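Local atomic coordinates of mialostatin (Ixodes ricinus, PDB entry 6ZTK), a protein that inhibits cysteine cathepsins of the tick midgut and of the host, and so restrains the digestion of blood proteins. Residues L46-V51 with Y99-C104; T53-R58 with C91-G96. All blocks are in the same frame, centred on the assembly; numbering follows the deposited sequence.

Contact 1. Residues L46-V51 with Y99-C104. With SO4 (sulfate ion), chain D.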
loop_
_atom_site.group_PDB
_atom_site.type_symbol
_atom_site.label_atom_id
_atom_site.label_comp_id
_atom_site.label_asym_id
_atom_site.label_seq_id
_atom_site.Cartn_x
_atom_site.Cartn_y
_atom_site.Cartn_z
ATOM N N LEU A 46 -6.717 0.920 -0.989
ATOM C CA LEU A 46 -6.138 -0.355 -0.547
ATOM C C LEU A 46 -4.615 -0.277 -0.440
ATOM O O LEU A 46 -4.028 -0.934 0.445
ATOM C CB LEU A 46 -6.561 -1.480 -1.505
ATOM C CG LEU A 46 -8.014 -1.858 -1.391
ATOM C CD1 LEU A 46 -8.414 -2.752 -2.557
ATOM C CD2 LEU A 46 -8.210 -2.590 -0.078
ATOM N N ALA A 47 -3.933 0.442 -1.326
ATOM C CA ALA A 47 -2.478 0.616 -1.183
ATOM C C ALA A 47 -2.117 1.359 0.087
ATOM O O ALA A 47 -1.174 1.001 0.776
ATOM C CB ALA A 47 -1.924 1.291 -2.433
ATOM N N HIS A 48 -2.896 2.395 0.411
ATOM C CA HIS A 48 -2.672 3.123 1.680
ATOM C C HIS A 48 -2.933 2.167 2.862
ATOM O O HIS A 48 -2.170 2.197 3.832
ATOM C CB HIS A 48 -3.541 4.365 1.751
ATOM C CG HIS A 48 -2.958 5.515 0.994
ATOM N ND1 HIS A 48 -1.865 6.237 1.468
ATOM C CD2 HIS A 48 -3.295 6.063 -0.199
ATOM C CE1 HIS A 48 -1.522 7.134 0.533
ATOM N NE2 HIS A 48 -2.359 7.038 -0.500
ATOM N N TYR A 49 -3.958 1.327 2.749
ATOM C CA TYR A 49 -4.176 0.331 3.813
ATOM C C TYR A 49 -2.908 -0.517 3.987
ATOM O O TYR A 49 -2.403 -0.732 5.079
ATOM C CB TYR A 49 -5.411 -0.525 3.603
ATOM C CG TYR A 49 -5.483 -1.583 4.645
ATOM C CD1 TYR A 49 -5.783 -1.287 5.970
ATOM C CD2 TYR A 49 -5.222 -2.907 4.315
ATOM C CE1 TYR A 49 -5.814 -2.298 6.941
ATOM C CE2 TYR A 49 -5.284 -3.900 5.271
ATOM C CZ TYR A 49 -5.511 -3.587 6.581
ATOM O OH TYR A 49 -5.546 -4.622 7.515
ATOM N N ALA A 50 -2.357 -1.023 2.873
ATOM C CA ALA A 50 -1.201 -1.911 2.937
ATOM C C ALA A 50 -0.060 -1.206 3.647
ATOM O O ALA A 50 0.599 -1.756 4.505
ATOM C CB ALA A 50 -0.809 -2.335 1.533
ATOM N N VAL A 51 0.277 0.034 3.246
ATOM C CA VAL A 51 1.454 0.744 3.863
ATOM C C VAL A 51 1.198 0.983 5.350
ATOM O O VAL A 51 2.170 0.927 6.114
ATOM C CB VAL A 51 1.861 2.090 3.207
ATOM C CG1 VAL A 51 2.205 1.903 1.756
ATOM C CG2 VAL A 51 0.927 3.257 3.417
ATOM N N TYR A 99 -2.592 6.052 11.044
ATOM C CA TYR A 99 -2.154 6.364 9.660
ATOM C C TYR A 99 -3.377 6.868 8.898
ATOM O O TYR A 99 -4.445 6.219 8.952
ATOM C CB TYR A 99 -1.560 5.135 8.952
ATOM C CG TYR A 99 -1.173 5.404 7.516
ATOM C CD1 TYR A 99 -2.126 5.349 6.507
ATOM C CD2 TYR A 99 0.115 5.785 7.188
ATOM C CE1 TYR A 99 -1.820 5.679 5.197
ATOM C CE2 TYR A 99 0.429 6.148 5.889
ATOM C CZ TYR A 99 -0.536 6.100 4.904
ATOM O OH TYR A 99 -0.224 6.418 3.615
ATOM N N SER A 100 -3.188 7.918 8.108
ATOM C CA SER A 100 -4.093 8.325 7.006
ATOM C C SER A 100 -3.277 8.987 5.904
ATOM O O SER A 100 -2.171 9.509 6.166
ATOM C CB SER A 100 -5.196 9.255 7.521
ATOM O OG SER A 100 -4.665 10.553 7.753
ATOM N N LYS A 101 -3.767 8.876 4.647
ATOM C CA LYS A 101 -3.168 9.532 3.474
ATOM C C LYS A 101 -3.059 11.049 3.759
ATOM O O LYS A 101 -2.021 11.636 3.464
ATOM C CB LYS A 101 -4.055 9.304 2.233
ATOM C CG LYS A 101 -3.701 10.183 1.031
ATOM C CD LYS A 101 -4.541 9.894 -0.192
ATOM C CE LYS A 101 -4.324 10.879 -1.324
ATOM N NZ LYS A 101 -5.457 10.856 -2.285
ATOM N N GLU A 102 -4.111 11.614 4.254
ATOM C CA GLU A 102 -4.119 13.104 4.480
ATOM C C GLU A 102 -3.020 13.548 5.488
ATOM O O GLU A 102 -2.217 14.535 5.267
ATOM C CB GLU A 102 -5.493 13.499 5.022
ATOM C CG GLU A 102 -6.634 12.934 4.206
ATOM C CD GLU A 102 -7.432 11.848 4.920
ATOM O OE1 GLU A 102 -7.097 10.636 4.822
ATOM O OE2 GLU A 102 -8.392 12.235 5.627
ATOM N N LEU A 103 -2.925 12.837 6.608
ATOM C CA LEU A 103 -1.964 13.267 7.647
ATOM C C LEU A 103 -0.529 12.839 7.313
ATOM O O LEU A 103 0.434 13.583 7.537
ATOM C CB LEU A 103 -2.423 12.648 8.956
ATOM C CG LEU A 103 -1.619 13.056 10.165
ATOM C CD1 LEU A 103 -1.709 14.586 10.354
ATOM C CD2 LEU A 103 -2.085 12.331 11.380
ATOM N N CYS A 104 -0.375 11.605 6.804
ATOM C CA CYS A 104 0.958 11.028 6.633
ATOM C C CYS A 104 1.500 11.384 5.261
ATOM O O CYS A 104 1.654 10.505 4.401
ATOM C CB CYS A 104 0.926 9.545 6.889
ATOM S SG CYS A 104 0.267 9.185 8.549
HETATM S S SO4 D . -2.679 8.192 -3.680
HETATM O O1 SO4 D . -1.623 8.108 -2.696
HETATM O O2 SO4 D . -2.438 7.249 -4.756
HETATM O O3 SO4 D . -2.688 9.531 -4.209
HETATM O O4 SO4 D . -3.965 7.910 -3.073
#

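Contact 2. Residues T53-R58 with C91-G96. Unlike the reference sequence in segment 91-96: Ser95 (reference Thr).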
loop_
_atom_site.group_PDB
_atom_site.type_symbol
_atom_site.label_atom_id
_atom_site.label_comp_id
_atom_site.label_asym_id
_atom_site.label_seq_id
_atom_site.Cartn_x
_atom_site.Cartn_y
_atom_site.Cartn_z
ATOM N N THR A 53 0.105 -0.997 7.452
ATOM C CA THR A 53 0.364 -2.236 8.242
ATOM C C THR A 53 1.860 -2.453 8.461
ATOM O O THR A 53 2.248 -3.422 9.145
ATOM C CB THR A 53 -0.296 -3.448 7.574
ATOM O OG1 THR A 53 0.459 -3.763 6.381
ATOM C CG2 THR A 53 -1.756 -3.270 7.298
ATOM N N GLN A 54 2.764 -1.643 7.858
ATOM C CA GLN A 54 4.194 -1.926 7.811
ATOM C C GLN A 54 4.946 -1.039 8.786
ATOM O O GLN A 54 5.143 0.167 8.526
ATOM C CB GLN A 54 4.659 -1.839 6.376
ATOM C CG GLN A 54 3.890 -2.762 5.450
ATOM C CD GLN A 54 4.158 -4.224 5.767
ATOM O OE1 GLN A 54 5.300 -4.658 5.742
ATOM N NE2 GLN A 54 3.126 -4.941 6.096
ATOM N N VAL A 55 5.274 -1.599 9.942
ATOM C CA VAL A 55 5.921 -0.809 11.037
ATOM C C VAL A 55 7.305 -1.320 11.414
ATOM O O VAL A 55 8.125 -0.563 11.945
ATOM C CB VAL A 55 4.980 -0.713 12.252
ATOM C CG1 VAL A 55 3.694 0.074 11.983
ATOM C CG2 VAL A 55 4.608 -2.080 12.829
ATOM N N GLU A 56 7.594 -2.626 11.212
ATOM C CA GLU A 56 8.870 -3.209 11.685
ATOM C C GLU A 56 10.059 -2.458 11.113
ATOM O O GLU A 56 10.056 -2.128 9.949
ATOM C CB GLU A 56 8.947 -4.685 11.307
ATOM C CG GLU A 56 8.139 -5.535 12.226
ATOM C CD GLU A 56 8.723 -5.852 13.610
ATOM O OE1 GLU A 56 7.916 -6.194 14.491
ATOM O OE2 GLU A 56 9.982 -5.905 13.772
ATOM N N GLY A 57 10.976 -2.113 12.004
ATOM C CA GLY A 57 12.268 -1.530 11.620
ATOM C C GLY A 57 12.182 -0.073 11.205
ATOM O O GLY A 57 13.117 0.420 10.558
ATOM N N ARG A 58 11.073 0.595 11.460
ATOM C CA ARG A 58 10.865 1.965 10.989
ATOM C C ARG A 58 10.676 2.907 12.169
ATOM O O ARG A 58 10.284 2.454 13.258
ATOM C CB ARG A 58 9.620 2.072 10.109
ATOM C CG ARG A 58 9.648 1.289 8.791
ATOM C CD ARG A 58 8.267 1.361 8.167
ATOM N NE ARG A 58 8.195 0.840 6.804
ATOM C CZ ARG A 58 8.176 -0.431 6.462
ATOM N NH1 ARG A 58 8.132 -1.378 7.369
ATOM N NH2 ARG A 58 8.099 -0.765 5.180
ATOM N N CYS A 91 4.706 10.925 9.476
ATOM C CA CYS A 91 4.005 10.354 10.660
ATOM C C CYS A 91 4.952 9.417 11.424
ATOM O O CYS A 91 5.349 8.347 10.887
ATOM C CB CYS A 91 2.801 9.543 10.290
ATOM S SG CYS A 91 1.343 10.506 9.814
ATOM N N LYS A 92 5.295 9.747 12.678
ATOM C CA LYS A 92 6.069 8.844 13.550
ATOM C C LYS A 92 5.116 7.751 14.049
ATOM O O LYS A 92 4.062 8.037 14.586
ATOM C CB LYS A 92 6.661 9.604 14.742
ATOM C CG LYS A 92 7.801 10.486 14.339
ATOM C CD LYS A 92 8.336 11.292 15.480
ATOM C CE LYS A 92 9.498 12.154 15.044
ATOM N NZ LYS A 92 9.964 12.959 16.198
ATOM N N ILE A 93 5.509 6.499 13.895
ATOM C CA ILE A 93 4.610 5.374 14.285
ATOM C C ILE A 93 4.329 5.371 15.814
ATOM O O ILE A 93 3.216 5.101 16.222
ATOM C CB ILE A 93 5.316 4.088 13.857
ATOM C CG1 ILE A 93 5.403 4.001 12.338
ATOM C CG2 ILE A 93 4.643 2.848 14.459
ATOM C CD1 ILE A 93 6.454 3.038 11.829
ATOM N N GLU A 94 5.367 5.629 16.592
ATOM C CA GLU A 94 5.291 5.494 18.073
ATOM C C GLU A 94 4.685 6.757 18.706
ATOM O O GLU A 94 4.803 6.928 19.912
ATOM C CB GLU A 94 6.674 5.172 18.618
ATOM C CG GLU A 94 7.208 3.816 18.189
ATOM C CD GLU A 94 8.725 3.729 18.268
ATOM O OE1 GLU A 94 9.422 4.209 17.318
ATOM O OE2 GLU A 94 9.250 3.232 19.294
ATOM N N SER A 95 4.172 7.697 17.934
ATOM C CA SER A 95 3.346 8.807 18.493
ATOM C C SER A 95 1.916 8.382 18.835
ATOM O O SER A 95 1.074 9.234 19.326
ATOM C CB SER A 95 3.319 9.922 17.500
ATOM O OG SER A 95 2.567 9.467 16.401
ATOM N N GLY A 96 1.509 7.162 18.508
ATOM C CA GLY A 96 0.130 6.742 18.735
ATOM C C GLY A 96 -0.786 7.290 17.628
ATOM O O GLY A 96 -1.938 7.266 17.820
#

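Contact 1. Residues L46-V51 with Y99-C104
Tyr99 reaches across to His48 and Val51 on the single helix of the cystatin fold, residues 41-52, which lies in the concave side of the antiparallel sheet; the partner segment belongs to the long loop between strands 78-92 and 113-122. With its CG anti to the backbone N (chi1 177°), Tyr99 extends its ring toward the helix, phenol end first. Its OH lies 2.7 Å from His48 ND1, a short hydrogen bond between the two side chains. The two rings meet rim to rim, with centroids 6.0 Å apart and planes turned 30° from each other, so the attachment is polar rather than a stack. Thr63 on strand 60-74 is a second hydrogen-bond partner of the same hydroxyl, which thereby ties loop, helix and sheet together. In the conformer given, Val51 CG2 comes obliquely to the phenol end, 3.5 Å from Tyr99 CZ, an apolar contact made less certain by a second deposited conformer of the valine. Next along the loop, Ser100 acts within its own segment, OG accepting from Leu103 N in an ST motif at 3.1 Å, where the chain takes up helical backbone angles. Lys101 then covers one face of the imidazole. Its CB stands 3.8 Å from the centroid of the His48 ring and only 11° off the ring normal, a well-centred CH-pi contact, and the extended chain beyond it carries CD past the NE2 edge. A sulfate ion, probably from the crystallisation liquor, lies at that imidazole edge; Lys101 NZ makes a weak hydrogen bond to sulfate O4, whereas His48 NE2 donates to sulfate O1 over 2.6 Å.

Contact 2. Residues T53-R58 with C91-G96
Ile93 carries CG1 anti to its carbonyl carbon (chi1 -67°) and its chain then runs on extended (chi2 161°), which brings CD1 up to the 53-58 loop while CG2 lies anti to the backbone N. Val55 answers with chi1 -65°, a rotation that sets CG1 beside its backbone N, within reach of Ile93 CG2. Of the two branches of the isoleucine, CG2 meets Val55 alone, whereas CD1 sits between Arg58 and Val55. Val55 CG1 rests against Ile93 CG2 at 3.8 Å, and Arg58 CB lies 3.7 Å from Ile93 CD1, which also comes within 4.0 Å of Val55 CA. Val55 and Arg58 stand at the two ends of a type II beta turn, closed by Arg58 N donating to Val55 O over 3.2 Å, and Gly57 within it has positive phi. In the cystatin fold this turn belongs to the connection from the helix to strand 60-74, and Ile93 begins a 3-10 segment just where strand 78-92 ends. Tyr61 of strand 60-74 touches both Val55 and Ile93. Only the aliphatic base of Arg58 takes part: its guanidinium is directed elsewhere, forming a salt bridge with Asp62 through NE, and Gln54 CB lies 3.4 Å above the guanidinium plane, offset toward the rim. Beyond Ile93, Ser95, a threonine in the reference sequence, donates from OG to Lys92 O at 2.8 Å.

The disulfide Cys91-Cys104 joins the two contacts directly, with 2.1 Å between Cys91 SG of contact 2 and Cys104 SG of contact 1, although their centres are about 12 Å apart. Along the chain, contact 2 is nested inside the loop that contact 1 closes: the helix of 46-51 leads into 53-58, and 91-96 leads on toward 99-104. Their characters differ. Contact 1, about 7 Å from the centre of the chain, combines a hydrogen bond with a CH-pi contact, while contact 2, about 14 Å from it, is apolar and superficial. Neither contains a residue of the pocket that binds the Triton X-100 fragment, formed by Trp33, Gln73, Tyr120, Arg129 and Leu131.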